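Peptide chain release factor RF2 (Thermus thermophilus, PDB 2IHR) directs the termination of translation at the stop codons UGA and UAA, leading to release of the finished peptide from the ribosome. Local coordinates at residues K114-I120 / G207-E213; E152-L156 / T261-T265; T256-V260 / I278-L283. All coordinates share one frame; numbering follows the deposited sequence.

Contact 1: residues K114-I120 / G207-E213; sequences KNAILTI and GVEVIPE
Leu-118 stands on the sheet face beside two valines of the neighbouring strand, and its CD1 touches both Val-208 CG1 and Val-210 CG2, each at 4.0 Å. Its CG stands anti to the backbone N (chi1 177°), which sets the branched end over its own strand, where the valines meet it. On the same face Ile-120 lies alongside Val-208, and the small methyl of Ala-116 meets Val-210 CG1. The other face carries Ile-117 and Ile-211. Here CG1 of Ile-211 takes the crowded position between backbone N and carbonyl carbon (chi1 68°) and so comes within 3.9 Å of Ile-117 CB, while Ile-117 CD1 turns to the CB of Glu-213.

Behind these side chains are two antiparallel strands, their axes 163° apart. Ile-117 and Ile-211 form a hydrogen-bonded pair, with Ile-117 N to Ile-211 O at 3.2 Å and Ile-211 N to Ile-117 O at 3.1 Å. Thr-119 and Glu-209 make the next such pair. Pro-212 suits its place opposite Ala-116, a non-hydrogen-bonded pair in which no N-H is needed toward the partner. A water donates to Ile-117 O (2.7 Å) and hydrogen-bonds Thr-119 OG1, a hydroxyl that also meets Gln-168. Lys-114 rests its CB on Pro-212 CB, and its amine forms a salt bridge with Asp-215.

These are central strands of the large mixed sheet. Strand 164-172 bonds to the far edge of 115-120. Helices 127-145 and 176-180 cover the Leu-118 face, the first through Tyr-140, and helix 268-294 packs against Ile-117 and Ile-211.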
ATOM      1  N   LYS A 114       2.348   7.956  -1.350  1.00 76.71           N
ATOM      2  CA  LYS A 114       1.395   8.420  -0.348  1.00 80.58           C
ATOM      3  C   LYS A 114       1.095   7.514   0.837  1.00 77.37           C
ATOM      4  O   LYS A 114       1.282   6.298   0.789  1.00 80.46           O
ATOM      5  CB  LYS A 114       0.069   8.821  -1.025  1.00 97.20           C
ATOM      6  CG  LYS A 114      -0.105  10.338  -1.248  1.00110.78           C
ATOM      7  CD  LYS A 114       0.438  10.816  -2.605  1.00121.04           C
ATOM      8  CE  LYS A 114       0.347  12.342  -2.764  1.00128.68           C
ATOM      9  NZ  LYS A 114       0.383  12.783  -4.198  1.00136.42           N
ATOM     10  N   ASN A 115       0.620   8.123   1.912  1.00 79.80           N
ATOM     11  CA  ASN A 115       0.255   7.357   3.077  1.00 73.81           C
ATOM     12  C   ASN A 115      -0.910   6.488   2.703  1.00 72.42           C
ATOM     13  O   ASN A 115      -1.516   6.681   1.648  1.00 77.02           O
ATOM     14  CB  ASN A 115      -0.068   8.278   4.221  1.00 78.10           C
ATOM     15  CG  ASN A 115       1.137   9.062   4.638  1.00 83.99           C
ATOM     16  OD1 ASN A 115       1.102   9.807   5.605  1.00 92.07           O
ATOM     17  ND2 ASN A 115       2.234   8.894   3.894  1.00 84.42           N
ATOM     18  N   ALA A 116      -1.224   5.524   3.559  1.00 70.21           N
ATOM     19  CA  ALA A 116      -2.265   4.578   3.241  1.00 59.93           C
ATOM     20  C   ALA A 116      -3.456   4.508   4.183  1.00 62.23           C
ATOM     21  O   ALA A 116      -3.338   4.702   5.414  1.00 65.19           O
ATOM     22  CB  ALA A 116      -1.622   3.214   3.097  1.00 46.51           C
ATOM     23  N   ILE A 117      -4.619   4.266   3.571  1.00 60.87           N
ATOM     24  CA  ILE A 117      -5.894   4.102   4.279  1.00 62.49           C
ATOM     25  C   ILE A 117      -6.266   2.644   4.030  1.00 62.76           C
ATOM     26  O   ILE A 117      -6.645   2.264   2.907  1.00 62.73           O
ATOM     27  CB  ILE A 117      -7.001   4.972   3.697  1.00 65.21           C
ATOM     28  CG1 ILE A 117      -6.577   6.441   3.744  1.00 68.20           C
ATOM     29  CG2 ILE A 117      -8.314   4.712   4.464  1.00 60.27           C
ATOM     30  CD1 ILE A 117      -7.410   7.357   2.858  1.00 73.81           C
ATOM     31  N   LEU A 118      -6.094   1.835   5.077  1.00 63.53           N
ATOM     32  CA  LEU A 118      -6.354   0.396   5.056  1.00 58.34           C
ATOM     33  C   LEU A 118      -7.603   0.098   5.892  1.00 63.13           C
ATOM     34  O   LEU A 118      -7.748   0.604   7.033  1.00 57.41           O
ATOM     35  CB  LEU A 118      -5.113  -0.346   5.583  1.00 47.02           C
ATOM     36  CG  LEU A 118      -5.127  -1.891   5.746  1.00 51.68           C
ATOM     37  CD1 LEU A 118      -3.774  -2.498   5.320  1.00 42.68           C
ATOM     38  CD2 LEU A 118      -5.481  -2.242   7.191  1.00 44.74           C
ATOM     39  N   THR A 119      -8.514  -0.695   5.309  1.00 62.09           N
ATOM     40  CA  THR A 119      -9.784  -1.019   5.982  1.00 64.42           C
ATOM     41  C   THR A 119     -10.043  -2.524   6.031  1.00 66.65           C
ATOM     42  O   THR A 119      -9.879  -3.220   5.028  1.00 71.57           O
ATOM     43  CB  THR A 119     -10.995  -0.380   5.235  1.00 58.50           C
ATOM     44  OG1 THR A 119     -10.679   0.955   4.830  1.00 59.16           O
ATOM     45  CG2 THR A 119     -12.228  -0.364   6.130  1.00 50.67           C
ATOM     46  N   ILE A 120     -10.516  -3.007   7.174  1.00 52.17           N
ATOM     47  CA  ILE A 120     -10.791  -4.430   7.401  1.00 52.04           C
ATOM     48  C   ILE A 120     -12.204  -4.691   7.879  1.00 52.30           C
ATOM     49  O   ILE A 120     -12.690  -4.037   8.793  1.00 56.70           O
ATOM     50  CB  ILE A 120      -9.827  -5.009   8.473  1.00 59.29           C
ATOM     51  CG1 ILE A 120      -8.383  -4.946   7.948  1.00 59.19           C
ATOM     52  CG2 ILE A 120     -10.165  -6.472   8.780  1.00 52.21           C
ATOM     53  CD1 ILE A 120      -7.362  -4.655   8.991  1.00 56.33           C
ATOM     54  N   GLY A 207     -11.984  -9.268   4.439  1.00 51.32           N
ATOM     55  CA  GLY A 207     -11.427  -8.623   3.260  1.00 53.07           C
ATOM     56  C   GLY A 207     -10.651  -7.385   3.710  1.00 52.39           C
ATOM     57  O   GLY A 207     -11.027  -6.760   4.723  1.00 54.20           O
ATOM     58  N   VAL A 208      -9.591  -7.032   2.973  1.00 55.88           N
ATOM     59  CA  VAL A 208      -8.732  -5.883   3.301  1.00 54.79           C
ATOM     60  C   VAL A 208      -8.691  -4.918   2.136  1.00 61.33           C
ATOM     61  O   VAL A 208      -8.473  -5.351   1.012  1.00 64.66           O
ATOM     62  CB  VAL A 208      -7.235  -6.356   3.599  1.00 48.38           C
ATOM     63  CG1 VAL A 208      -6.294  -5.181   3.728  1.00 34.56           C
ATOM     64  CG2 VAL A 208      -7.180  -7.185   4.890  1.00 34.29           C
ATOM     65  N   GLU A 209      -8.921  -3.621   2.397  1.00 59.56           N
ATOM     66  CA  GLU A 209      -8.834  -2.591   1.360  1.00 64.78           C
ATOM     67  C   GLU A 209      -7.790  -1.551   1.714  1.00 58.12           C
ATOM     68  O   GLU A 209      -7.591  -1.220   2.903  1.00 58.22           O
ATOM     69  CB  GLU A 209     -10.155  -1.862   1.130  1.00 56.65           C
ATOM     70  CG  GLU A 209     -10.677  -2.008  -0.322  1.00 99.62           C
ATOM     71  CD  GLU A 209      -9.644  -1.697  -1.435  1.00122.35           C
ATOM     72  OE1 GLU A 209      -9.864  -2.138  -2.583  1.00138.05           O
ATOM     73  OE2 GLU A 209      -8.629  -1.018  -1.184  1.00138.36           O
ATOM     74  N   VAL A 210      -7.160  -1.047   0.657  1.00 62.87           N
ATOM     75  CA  VAL A 210      -6.124  -0.042   0.720  1.00 60.24           C
ATOM     76  C   VAL A 210      -6.260   0.901  -0.488  1.00 61.55           C
ATOM     77  O   VAL A 210      -6.268   0.444  -1.636  1.00 68.93           O
ATOM     78  CB  VAL A 210      -4.697  -0.691   0.643  1.00 48.96           C
ATOM     79  CG1 VAL A 210      -3.612   0.289   1.172  1.00 39.01           C
ATOM     80  CG2 VAL A 210      -4.686  -1.967   1.421  1.00 41.54           C
ATOM     81  N   ILE A 211      -6.370   2.206  -0.216  1.00 64.70           N
ATOM     82  CA  ILE A 211      -6.447   3.257  -1.240  1.00 57.19           C
ATOM     83  C   ILE A 211      -5.475   4.354  -0.749  1.00 60.81           C
ATOM     84  O   ILE A 211      -5.149   4.421   0.432  1.00 62.67           O
ATOM     85  CB  ILE A 211      -7.842   3.837  -1.312  1.00 60.78           C
ATOM     86  CG1 ILE A 211      -8.112   4.617  -0.021  1.00 57.21           C
ATOM     87  CG2 ILE A 211      -8.871   2.710  -1.612  1.00 45.48           C
ATOM     88  CD1 ILE A 211      -9.486   5.136   0.109  1.00 49.93           C
ATOM     89  N   PRO A 212      -4.997   5.233  -1.628  1.00 68.55           N
ATOM     90  CA  PRO A 212      -4.071   6.218  -1.026  1.00 69.87           C
ATOM     91  C   PRO A 212      -4.643   7.550  -0.548  1.00 73.52           C
ATOM     92  O   PRO A 212      -5.577   8.082  -1.178  1.00 69.53           O
ATOM     93  CB  PRO A 212      -3.046   6.453  -2.131  1.00 60.04           C
ATOM     94  CG  PRO A 212      -3.893   6.393  -3.370  1.00 59.84           C
ATOM     95  CD  PRO A 212      -4.892   5.220  -3.103  1.00 57.40           C
ATOM     96  N   GLU A 213      -4.082   8.071   0.560  1.00 69.07           N
ATOM     97  CA  GLU A 213      -4.452   9.397   1.084  1.00 72.41           C
ATOM     98  C   GLU A 213      -3.626  10.402   0.275  1.00 73.86           C
ATOM     99  O   GLU A 213      -2.444  10.672   0.562  1.00 73.64           O
ATOM    100  CB  GLU A 213      -4.109   9.590   2.561  1.00 79.41           C
ATOM    101  CG  GLU A 213      -3.619  11.024   2.842  1.00 79.21           C
ATOM    102  CD  GLU A 213      -3.532  11.371   4.313  1.00 83.64           C
ATOM    103  OE1 GLU A 213      -2.407  11.341   4.893  1.00 77.53           O
ATOM    104  OE2 GLU A 213      -4.612  11.680   4.879  1.00 78.14           O
TER
HETATM  105  O   HOH W   1      -9.132   1.269   2.858  1.00 43.74           O

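Contact 2: residues E152-L156 / T261-T265; sequences EVVDL and TCQTT
A classic beta bulge in strand 150-158, where Val-154 and Asp-155 both face Gln-168, meets the chain at Cys-262 and Gln-263 as strand 258-262 runs out into a loop. The Val-154 carbonyl receives Gln-263 N at 3.3 Å, a bond that is long and bent at the hydrogen (136°), although the donor lies nearly on the extended C=O line. The same oxygen also takes a CA-H...O contact from Cys-262. One residue back, the Thr-264 hydroxyl donates to Val-153 O, also at 3.3 Å, from well above the carbonyl plane. A threonine fits here because its other branch is apolar: CG2 rests 3.9 Å from Glu-152 CG, and the two side chains cross at about a right angle.

The bulge lies on the outermost strand of the mixed sheet, whereas 258-262 is an outer strand of the separate three-stranded sheet, so the contact joins two sheets at their margins without a regular ladder. Val-154 lies at the join, where its short branched side chain keeps CG1 3.4 Å from Thr-261 O and 4.2 Å from Cys-262 CB. Helix 268-294 closes this side, with Leu-274 touching Cys-262 and Thr-264.

Asp-155 extends its carboxylate with CG anti to the backbone N (chi1 -167°), bringing OD2 to 3.6 Å from Thr-261 CB. Its OD1 lies 2.8 Å from Gln-263 OE1. Both are acceptors, so no hydrogen bond joins them, which suggests that the modelled amide orientation may be doubtful; the carboxylate and amide planes stand 89° apart. Glu-152, by contrast, forms a salt bridge with Lys-172 of strand 164-172.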
ATOM      1  N   GLU A 152      -2.862   5.659  12.826  1.00 78.46           N
ATOM      2  CA  GLU A 152      -3.970   6.439  13.360  1.00 76.98           C
ATOM      3  C   GLU A 152      -5.233   5.606  13.222  1.00 74.63           C
ATOM      4  O   GLU A 152      -5.747   5.425  12.124  1.00 78.05           O
ATOM      5  CB  GLU A 152      -4.119   7.714  12.550  1.00 77.41           C
ATOM      6  CG  GLU A 152      -4.179   8.963  13.359  1.00 89.27           C
ATOM      7  CD  GLU A 152      -3.392  10.088  12.720  1.00101.04           C
ATOM      8  OE1 GLU A 152      -2.142  10.030  12.777  1.00101.26           O
ATOM      9  OE2 GLU A 152      -4.018  11.023  12.156  1.00109.18           O
ATOM     10  N   VAL A 153      -5.738   5.069  14.317  1.00 71.92           N
ATOM     11  CA  VAL A 153      -6.951   4.285  14.201  1.00 69.36           C
ATOM     12  C   VAL A 153      -8.111   5.218  13.908  1.00 71.88           C
ATOM     13  O   VAL A 153      -8.667   5.834  14.815  1.00 78.77           O
ATOM     14  CB  VAL A 153      -7.290   3.550  15.482  1.00 61.64           C
ATOM     15  CG1 VAL A 153      -8.662   2.792  15.299  1.00 59.21           C
ATOM     16  CG2 VAL A 153      -6.145   2.642  15.864  1.00 46.18           C
ATOM     17  N   VAL A 154      -8.479   5.326  12.643  1.00 68.14           N
ATOM     18  CA  VAL A 154      -9.578   6.198  12.289  1.00 68.74           C
ATOM     19  C   VAL A 154     -10.838   5.749  12.988  1.00 68.73           C
ATOM     20  O   VAL A 154     -11.562   6.545  13.554  1.00 72.40           O
ATOM     21  CB  VAL A 154      -9.818   6.199  10.789  1.00 69.69           C
ATOM     22  CG1 VAL A 154     -11.121   6.895  10.492  1.00 60.48           C
ATOM     23  CG2 VAL A 154      -8.646   6.892  10.072  1.00 59.44           C
ATOM     24  N   ASP A 155     -11.099   4.459  12.986  1.00 70.98           N
ATOM     25  CA  ASP A 155     -12.323   3.989  13.619  1.00 75.19           C
ATOM     26  C   ASP A 155     -12.164   2.509  13.914  1.00 76.74           C
ATOM     27  O   ASP A 155     -11.418   1.829  13.247  1.00 73.65           O
ATOM     28  CB  ASP A 155     -13.517   4.249  12.669  1.00 83.98           C
ATOM     29  CG  ASP A 155     -14.880   4.089  13.358  1.00 86.33           C
ATOM     30  OD1 ASP A 155     -14.989   4.382  14.565  1.00 88.99           O
ATOM     31  OD2 ASP A 155     -15.854   3.692  12.687  1.00 82.23           O
ATOM     32  N   LEU A 156     -12.893   2.006  14.894  1.00 92.59           N
ATOM     33  CA  LEU A 156     -12.774   0.612  15.248  1.00 91.27           C
ATOM     34  C   LEU A 156     -14.069   0.102  15.869  1.00 90.78           C
ATOM     35  O   LEU A 156     -14.324   0.367  17.036  1.00 97.13           O
ATOM     36  CB  LEU A 156     -11.616   0.496  16.238  1.00 88.71           C
ATOM     37  CG  LEU A 156     -11.055  -0.796  16.817  1.00 88.01           C
ATOM     38  CD1 LEU A 156     -10.348  -1.603  15.755  1.00 95.45           C
ATOM     39  CD2 LEU A 156     -10.056  -0.408  17.881  1.00 89.98           C
ATOM     40  N   THR A 261     -16.711   7.540   9.724  1.00 77.20           N
ATOM     41  CA  THR A 261     -16.810   7.808  11.151  1.00 70.83           C
ATOM     42  C   THR A 261     -15.385   7.946  11.712  1.00 72.23           C
ATOM     43  O   THR A 261     -14.456   7.351  11.188  1.00 77.91           O
ATOM     44  CB  THR A 261     -17.565   6.700  11.797  1.00 74.02           C
ATOM     45  OG1 THR A 261     -18.761   6.480  11.033  1.00 69.65           O
ATOM     46  CG2 THR A 261     -17.907   7.067  13.229  1.00 68.64           C
ATOM     47  N   CYS A 262     -15.202   8.728  12.766  1.00 87.77           N
ATOM     48  CA  CYS A 262     -13.855   8.947  13.261  1.00 86.39           C
ATOM     49  C   CYS A 262     -13.726   9.389  14.690  1.00 92.39           C
ATOM     50  O   CYS A 262     -13.969  10.547  14.999  1.00 98.21           O
ATOM     51  CB  CYS A 262     -13.160   9.988  12.398  1.00 78.51           C
ATOM     52  SG  CYS A 262     -11.498  10.494  12.992  1.00 74.91           S
ATOM     53  N   GLN A 263     -13.301   8.465  15.542  1.00 72.48           N
ATOM     54  CA  GLN A 263     -13.096   8.713  16.961  1.00 71.42           C
ATOM     55  C   GLN A 263     -11.600   8.778  17.279  1.00 66.08           C
ATOM     56  O   GLN A 263     -11.238   8.389  18.397  1.00 56.02           O
ATOM     57  CB  GLN A 263     -13.686   7.559  17.801  1.00 71.74           C
ATOM     58  CG  GLN A 263     -14.656   6.651  17.048  1.00 84.03           C
ATOM     59  CD  GLN A 263     -14.515   5.170  17.409  1.00 93.52           C
ATOM     60  OE1 GLN A 263     -15.485   4.399  17.319  1.00 96.94           O
ATOM     61  NE2 GLN A 263     -13.302   4.762  17.797  1.00 91.06           N
ATOM     62  N   THR A 264     -10.727   9.223  16.373  1.00 63.86           N
ATOM     63  CA  THR A 264      -9.306   9.212  16.748  1.00 73.84           C
ATOM     64  C   THR A 264      -8.926   9.933  18.063  1.00 82.73           C
ATOM     65  O   THR A 264      -8.325   9.320  18.972  1.00 86.31           O
ATOM     66  CB  THR A 264      -8.401   9.788  15.646  1.00 77.27           C
ATOM     67  OG1 THR A 264      -8.619   9.064  14.443  1.00 76.55           O
ATOM     68  CG2 THR A 264      -6.907   9.708  16.041  1.00 72.66           C
ATOM     69  N   THR A 265      -9.246  11.222  18.162  1.00109.77           N
ATOM     70  CA  THR A 265      -8.881  11.965  19.356  1.00113.80           C
ATOM     71  C   THR A 265     -10.054  12.474  20.132  1.00117.80           C
ATOM     72  O   THR A 265     -11.206  12.070  19.919  1.00116.11           O
ATOM     73  CB  THR A 265      -8.004  13.193  19.053  1.00110.36           C
ATOM     74  OG1 THR A 265      -7.673  13.217  17.662  1.00104.85           O
ATOM     75  CG2 THR A 265      -6.729  13.168  19.920  1.00112.64           C
TER

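Contact 3: residues T256-V260 / I278-L283; sequences TGITV and ILKARL
Ile-258 and Val-260 point from the strand onto one side of helix 268-294, and apolar contacts make up most of the meeting. Val-260 lodges between two helix side chains: CG2 is 3.6 Å from Leu-279 CB, and both its methyls reach the CG2 of Ile-278. Ile-258 directs its longer branch obliquely to the helix, where CD1 approaches Leu-283 CD2 at 3.5 Å. Thr-256 adds its methyl to the same leucine, CG2 to CD2 at 3.9 Å. Leu-279 also packs against Ile-258, although its modelled methyl sits too close for detail there to be trusted. Strand and helix run nearly antiparallel, 152° apart with axes 8.6 Å from each other, and the helix residues that meet the strand fall on one face, as Ile-278, Leu-279, Arg-282 and Leu-283 do.

The flat group is the guanidinium of Arg-282. Ile-258 CG2 stands over the centre of one face, 3.7 Å from CZ, and a bend at chi3 (51°) turns the group into this position. At the edge, NH1 comes to 3.2 Å from Thr-259 O, but the angle is too poor for a hydrogen bond. With Arg-282 replaced by an alanine, the Ile-258 methyl is likely to lose the cover of the guanidinium, and the Thr-259 carbonyl the positive charge beside it.

Within the strand's own segment, one side-chain hydrogen bond shapes its approach. Thr-256 OG1 accepts from Ile-258 N at 2.8 Å, an ST turn at the approach to the strand, and the hydroxyl also bonds to His-253 O.

No hydrogen bond crosses the contact. Strand and helix are therefore held by the fit of branched aliphatic side chains, with the arginine covering the partly exposed margin by laying its guanidinium face against the Ile-258 methyl.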
ATOM      1  N   THR A 256     -23.563  10.205  -2.614  1.00 97.09           N
ATOM      2  CA  THR A 256     -23.100   8.822  -2.748  1.00 90.12           C
ATOM      3  C   THR A 256     -23.528   7.855  -1.664  1.00 90.41           C
ATOM      4  O   THR A 256     -23.707   6.680  -1.926  1.00 91.25           O
ATOM      5  CB  THR A 256     -21.603   8.758  -2.727  1.00 76.62           C
ATOM      6  OG1 THR A 256     -21.172   9.085  -1.400  1.00 72.78           O
ATOM      7  CG2 THR A 256     -20.987   9.745  -3.734  1.00 70.92           C
ATOM      8  N   GLY A 257     -23.661   8.335  -0.436  1.00 84.33           N
ATOM      9  CA  GLY A 257     -24.032   7.438   0.642  1.00 80.32           C
ATOM     10  C   GLY A 257     -22.751   7.018   1.334  1.00 80.68           C
ATOM     11  O   GLY A 257     -22.776   6.332   2.361  1.00 74.72           O
ATOM     12  N   ILE A 258     -21.623   7.420   0.746  1.00 76.43           N
ATOM     13  CA  ILE A 258     -20.329   7.123   1.330  1.00 73.78           C
ATOM     14  C   ILE A 258     -20.347   7.739   2.728  1.00 74.60           C
ATOM     15  O   ILE A 258     -20.812   8.856   2.909  1.00 70.48           O
ATOM     16  CB  ILE A 258     -19.174   7.742   0.486  1.00 71.35           C
ATOM     17  CG1 ILE A 258     -19.102   7.024  -0.856  1.00 69.51           C
ATOM     18  CG2 ILE A 258     -17.818   7.632   1.221  1.00 66.58           C
ATOM     19  CD1 ILE A 258     -17.911   7.405  -1.700  1.00 70.45           C
ATOM     20  N   THR A 259     -19.884   7.004   3.728  1.00 91.17           N
ATOM     21  CA  THR A 259     -19.864   7.566   5.062  1.00 92.54           C
ATOM     22  C   THR A 259     -18.557   7.221   5.764  1.00 93.37           C
ATOM     23  O   THR A 259     -17.988   6.157   5.544  1.00 95.14           O
ATOM     24  CB  THR A 259     -21.087   7.100   5.886  1.00 77.00           C
ATOM     25  OG1 THR A 259     -20.676   6.224   6.941  1.00 84.91           O
ATOM     26  CG2 THR A 259     -22.085   6.387   4.995  1.00 84.01           C
ATOM     27  N   VAL A 260     -18.086   8.149   6.592  1.00 75.80           N
ATOM     28  CA  VAL A 260     -16.841   8.006   7.336  1.00 70.16           C
ATOM     29  C   VAL A 260     -17.035   8.434   8.790  1.00 76.87           C
ATOM     30  O   VAL A 260     -17.456   9.556   9.051  1.00 84.86           O
ATOM     31  CB  VAL A 260     -15.727   8.915   6.751  1.00 64.87           C
ATOM     32  CG1 VAL A 260     -14.438   8.757   7.550  1.00 54.32           C
ATOM     33  CG2 VAL A 260     -15.511   8.635   5.275  1.00 62.93           C
ATOM     34  N   ILE A 278     -10.267  11.483   4.867  1.00 63.72           N
ATOM     35  CA  ILE A 278     -10.486  10.114   4.393  1.00 67.94           C
ATOM     36  C   ILE A 278     -11.584  10.144   3.329  1.00 70.97           C
ATOM     37  O   ILE A 278     -11.360   9.725   2.193  1.00 73.71           O
ATOM     38  CB  ILE A 278     -10.944   9.101   5.521  1.00 67.91           C
ATOM     39  CG1 ILE A 278      -9.740   8.515   6.281  1.00 62.96           C
ATOM     40  CG2 ILE A 278     -11.618   7.883   4.870  1.00 64.33           C
ATOM     41  CD1 ILE A 278      -9.064   9.414   7.239  1.00 64.12           C
ATOM     42  N   LEU A 279     -12.756  10.655   3.695  1.00 81.63           N
ATOM     43  CA  LEU A 279     -13.889  10.734   2.775  1.00 81.49           C
ATOM     44  C   LEU A 279     -13.506  11.256   1.401  1.00 79.11           C
ATOM     45  O   LEU A 279     -13.890  10.697   0.355  1.00 77.03           O
ATOM     46  CB  LEU A 279     -14.986  11.631   3.345  1.00 85.03           C
ATOM     47  CG  LEU A 279     -16.373  11.533   2.680  1.00 92.25           C
ATOM     48  CD1 LEU A 279     -16.772  12.891   2.114  1.00100.06           C
ATOM     49  CD2 LEU A 279     -16.390  10.456   1.585  1.00 92.67           C
ATOM     50  N   LYS A 280     -12.748  12.333   1.399  1.00 72.98           N
ATOM     51  CA  LYS A 280     -12.353  12.914   0.138  1.00 81.17           C
ATOM     52  C   LYS A 280     -11.642  11.860  -0.710  1.00 82.69           C
ATOM     53  O   LYS A 280     -11.986  11.631  -1.886  1.00 82.45           O
ATOM     54  CB  LYS A 280     -11.461  14.146   0.384  1.00 93.75           C
ATOM     55  CG  LYS A 280     -12.217  15.505   0.487  1.00 88.13           C
ATOM     56  CD  LYS A 280     -11.345  16.585   1.135  1.00 91.34           C
ATOM     57  CE  LYS A 280     -11.707  17.985   0.710  1.00 92.20           C
ATOM     58  NZ  LYS A 280     -10.668  18.580  -0.190  1.00 88.79           N
ATOM     59  N   ALA A 281     -10.667  11.203  -0.087  1.00108.54           N
ATOM     60  CA  ALA A 281      -9.859  10.166  -0.729  1.00 99.64           C
ATOM     61  C   ALA A 281     -10.637   8.949  -1.238  1.00 94.88           C
ATOM     62  O   ALA A 281     -10.198   8.265  -2.160  1.00102.89           O
ATOM     63  CB  ALA A 281      -8.819   9.721   0.219  1.00 42.28           C
ATOM     64  N   ARG A 282     -11.774   8.664  -0.618  1.00 67.63           N
ATOM     65  CA  ARG A 282     -12.598   7.545  -1.043  1.00 67.24           C
ATOM     66  C   ARG A 282     -13.398   7.908  -2.294  1.00 73.93           C
ATOM     67  O   ARG A 282     -13.695   7.061  -3.132  1.00 72.49           O
ATOM     68  CB  ARG A 282     -13.532   7.147   0.085  1.00 65.45           C
ATOM     69  CG  ARG A 282     -12.816   6.512   1.263  1.00 64.52           C
ATOM     70  CD  ARG A 282     -13.803   5.932   2.233  1.00 58.05           C
ATOM     71  NE  ARG A 282     -14.694   5.093   1.467  1.00 58.36           N
ATOM     72  CZ  ARG A 282     -15.842   4.604   1.913  1.00 61.13           C
ATOM     73  NH1 ARG A 282     -16.285   4.852   3.147  1.00 59.90           N
ATOM     74  NH2 ARG A 282     -16.544   3.846   1.091  1.00 52.41           N
ATOM     75  N   LEU A 283     -13.747   9.186  -2.401  1.00 86.42           N
ATOM     76  CA  LEU A 283     -14.483   9.689  -3.545  1.00 83.72           C
ATOM     77  C   LEU A 283     -13.497   9.707  -4.698  1.00 84.66           C
ATOM     78  O   LEU A 283     -13.822   9.330  -5.821  1.00 87.49           O
ATOM     79  CB  LEU A 283     -14.979  11.099  -3.243  1.00 78.68           C
ATOM     80  CG  LEU A 283     -16.070  11.180  -2.169  1.00 81.37           C
ATOM     81  CD1 LEU A 283     -16.241  12.608  -1.650  1.00 72.74           C
ATOM     82  CD2 LEU A 283     -17.362  10.638  -2.782  1.00 79.14           C
TER

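Contact 1 is the most central, its centre about 7 Å from the centre of the chain, against about 19 Å for the other two; half of its touching residues are buried, against about a third in contacts 2 and 3. It is the one built on a regular strand ladder. Contact 2 belongs to the edge of that same large sheet and joins it to the small sheet through long, isolated bonds. Contact 3 shares strand 258-262 with contact 2, but relies on aliphatic packing and an arginine. Helix 268-294 ties them together: Ala-281 CB meets Ile-117 CD1 of contact 1 at 3.8 Å, and Ile-278 CD1 meets Val-154 CG2 of contact 2, also at 3.8 Å.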